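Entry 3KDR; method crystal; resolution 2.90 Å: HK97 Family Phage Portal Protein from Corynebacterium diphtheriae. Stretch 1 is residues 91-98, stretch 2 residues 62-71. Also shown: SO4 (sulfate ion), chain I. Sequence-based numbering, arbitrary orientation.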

# COMPACT_ATOMS: atom_id res chain seq x y z
N GLY C 91 56.29 -1.85 -28.13
CA GLY C 91 54.87 -1.99 -28.40
C GLY C 91 54.41 -3.38 -27.99
O GLY C 91 55.24 -4.27 -27.81
N ALA C 92 53.11 -3.56 -27.81
CA ALA C 92 52.63 -4.84 -27.35
C ALA C 92 51.24 -5.05 -27.91
O ALA C 92 50.41 -4.13 -27.93
CB ALA C 92 52.61 -4.87 -25.81
N ILE C 93 50.95 -6.26 -28.36
CA ILE C 93 49.62 -6.56 -28.80
C ILE C 93 49.04 -7.72 -28.06
O ILE C 93 49.71 -8.68 -27.77
CB ILE C 93 49.54 -6.88 -30.33
CG1 ILE C 93 50.37 -8.10 -30.70
CG2 ILE C 93 49.93 -5.70 -31.16
CD1 ILE C 93 49.90 -8.78 -31.98
N HIS C 94 47.75 -7.65 -27.81
CA HIS C 94 47.02 -8.75 -27.28
C HIS C 94 46.85 -9.79 -28.32
O HIS C 94 46.53 -9.48 -29.44
CB HIS C 94 45.64 -8.29 -26.91
CG HIS C 94 44.69 -9.41 -26.63
ND1 HIS C 94 43.91 -9.95 -27.61
CD2 HIS C 94 44.41 -10.07 -25.49
CE1 HIS C 94 43.19 -10.93 -27.09
NE2 HIS C 94 43.47 -11.02 -25.80
N ILE C 95 47.01 -11.04 -27.92
CA ILE C 95 46.84 -12.16 -28.83
C ILE C 95 45.83 -13.13 -28.24
O ILE C 95 45.72 -13.26 -27.02
CB ILE C 95 48.15 -12.91 -29.01
CG1 ILE C 95 48.70 -13.38 -27.65
CG2 ILE C 95 49.13 -12.02 -29.62
CD1 ILE C 95 49.78 -14.37 -27.74
N PRO C 96 45.12 -13.84 -29.08
CA PRO C 96 43.96 -14.61 -28.60
C PRO C 96 44.37 -15.79 -27.80
O PRO C 96 45.47 -16.29 -27.99
CB PRO C 96 43.32 -15.11 -29.89
CG PRO C 96 43.74 -14.09 -30.92
CD PRO C 96 45.13 -13.70 -30.54
N LEU C 97 43.48 -16.26 -26.95
CA LEU C 97 43.84 -17.29 -26.03
C LEU C 97 44.21 -18.54 -26.72
O LEU C 97 45.04 -19.27 -26.22
CB LEU C 97 42.71 -17.59 -25.08
CG LEU C 97 42.64 -16.69 -23.85
CD1 LEU C 97 41.25 -16.80 -23.19
CD2 LEU C 97 43.79 -16.96 -22.84
N ASP C 98 43.56 -18.81 -27.86
CA ASP C 98 43.75 -20.08 -28.56
C ASP C 98 45.06 -20.15 -29.29
O ASP C 98 45.44 -21.20 -29.75
CB ASP C 98 42.62 -20.40 -29.53
CG ASP C 98 42.02 -19.17 -30.16
OD1 ASP C 98 41.49 -18.29 -29.39
OD2 ASP C 98 42.07 -19.10 -31.43
S SO4 I . 42.17 -9.69 -30.52
O1 SO4 I . 43.17 -9.07 -29.65
O2 SO4 I . 41.06 -8.73 -30.69
O3 SO4 I . 42.83 -9.96 -31.82
O4 SO4 I . 41.62 -10.90 -29.86
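Stretch 2 (62-71) HRMLATADDL

A helix packed against a strand often meets it through residues spaced three or four apart, because that spacing returns side chains to the same face, and residues 62-71 illustrate the rule well. The whole stretch is helical, with phi/psi values near -65/-40 and a continuous ladder of i to i+4 backbone hydrogen bonds, from Ala66 N to His62 O at 2.9 Å through Leu71 N to Thr67 O at 3.0 Å. Its axis runs in broadly the same sense as strand 91-95, crossing it at 41° with a closest approach of 7.7 Å.

His62 makes no contact, and the interface opens at Arg63, whose CA lies 5.3 Å from the CA of His94. The Arg63 CB points sideways, yet its long chain reaches back to the strand: CG packs 3.9 Å from His94 N, and NH1 donates a hydrogen bond to the backbone carbonyl Ala92 O at 3.0 Å. Selenomethionine Met64 points away and Leu65 is out of reach, so the next contact comes one turn on. There the small Ala66 places its CB over one face of the His94 imidazole, 3.5 Å from the ring centroid and only 12° off the normal, a CH-pi contact. Thr67 follows, its OG1 3.9 Å from His94 CD2 while also bonding back to Arg63 O at a very short 2.4 Å.

After Ala68 and Asp69, which make no contact, Asp70 completes the pattern. Its OD1 accepts a hydrogen bond from His94 NE2 at 2.8 Å, lying near the ring plane, and its OD2 approaches Leu97 CD1 at 3.4 Å, just beyond Pro96. The other ring nitrogen, His94 ND1, donates to sulfate O1 at a very short 2.3 Å. Leu71 stays clear of stretch 1. One histidine thus touches Arg63, Ala66, Thr67 and Asp70.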

# COMPACT_ATOMS: atom_id res chain seq x y z
N HIS C 62 41.57 -1.41 -28.12
CA HIS C 62 41.12 -2.78 -28.30
C HIS C 62 42.04 -3.76 -27.58
O HIS C 62 41.63 -4.81 -27.13
CB HIS C 62 40.89 -3.10 -29.79
CG HIS C 62 39.92 -2.14 -30.48
ND1 HIS C 62 38.54 -2.32 -30.48
CD2 HIS C 62 40.14 -0.98 -31.18
CE1 HIS C 62 37.97 -1.34 -31.16
NE2 HIS C 62 38.91 -0.51 -31.59
N ARG C 63 43.29 -3.37 -27.36
CA ARG C 63 44.19 -4.27 -26.68
C ARG C 63 43.72 -4.42 -25.26
O ARG C 63 43.71 -5.49 -24.73
CB ARG C 63 45.61 -3.72 -26.75
CG ARG C 63 46.58 -4.45 -25.84
CD ARG C 63 47.95 -3.80 -25.71
NE ARG C 63 47.89 -2.45 -25.20
CZ ARG C 63 48.87 -1.55 -25.32
NH1 ARG C 63 50.00 -1.87 -25.93
NH2 ARG C 63 48.74 -0.33 -24.84
N MSE C 64 43.33 -3.33 -24.65
CA MSE C 64 42.94 -3.42 -23.28
C MSE C 64 41.60 -4.09 -23.19
O MSE C 64 41.34 -4.83 -22.28
CB MSE C 64 42.87 -2.03 -22.65
CG MSE C 64 42.84 -2.04 -21.10
SE MSE C 64 44.19 -3.18 -20.33
CE MSE C 64 45.63 -1.89 -20.28
N LEU C 65 40.76 -3.81 -24.15
CA LEU C 65 39.43 -4.32 -24.12
C LEU C 65 39.47 -5.84 -24.19
O LEU C 65 38.79 -6.55 -23.42
CB LEU C 65 38.67 -3.77 -25.31
CG LEU C 65 37.23 -4.23 -25.48
CD1 LEU C 65 36.47 -3.73 -24.37
CD2 LEU C 65 36.64 -3.75 -26.75
N ALA C 66 40.27 -6.36 -25.13
CA ALA C 66 40.35 -7.78 -25.33
C ALA C 66 40.90 -8.48 -24.08
O ALA C 66 40.54 -9.63 -23.75
CB ALA C 66 41.24 -8.06 -26.50
N THR C 67 41.81 -7.79 -23.43
CA THR C 67 42.49 -8.26 -22.22
C THR C 67 41.56 -8.33 -21.04
O THR C 67 41.57 -9.28 -20.28
CB THR C 67 43.63 -7.28 -21.86
OG1 THR C 67 44.44 -7.07 -23.03
CG2 THR C 67 44.46 -7.79 -20.77
N ALA C 68 40.76 -7.30 -20.87
CA ALA C 68 39.78 -7.30 -19.82
C ALA C 68 38.87 -8.48 -20.05
O ALA C 68 38.54 -9.20 -19.16
CB ALA C 68 39.01 -6.03 -19.84
N ASP C 69 38.50 -8.70 -21.28
CA ASP C 69 37.62 -9.76 -21.59
C ASP C 69 38.25 -11.07 -21.28
O ASP C 69 37.63 -11.90 -20.66
CB ASP C 69 37.32 -9.73 -23.04
CG ASP C 69 36.10 -8.96 -23.37
OD1 ASP C 69 35.45 -8.36 -22.47
OD2 ASP C 69 35.76 -8.98 -24.56
N ASP C 70 39.48 -11.25 -21.73
CA ASP C 70 40.18 -12.50 -21.49
C ASP C 70 40.21 -12.83 -20.00
O ASP C 70 39.96 -13.94 -19.55
CB ASP C 70 41.61 -12.39 -21.99
CG ASP C 70 41.82 -12.96 -23.37
OD1 ASP C 70 42.99 -12.88 -23.82
OD2 ASP C 70 40.87 -13.47 -23.99
N LEU C 71 40.52 -11.83 -19.23
CA LEU C 71 40.68 -12.02 -17.81
C LEU C 71 39.39 -12.42 -17.19
O LEU C 71 39.34 -13.28 -16.37
CB LEU C 71 41.16 -10.72 -17.17
CG LEU C 71 42.62 -10.61 -16.80
CD1 LEU C 71 43.51 -11.69 -17.39
CD2 LEU C 71 43.07 -9.25 -17.22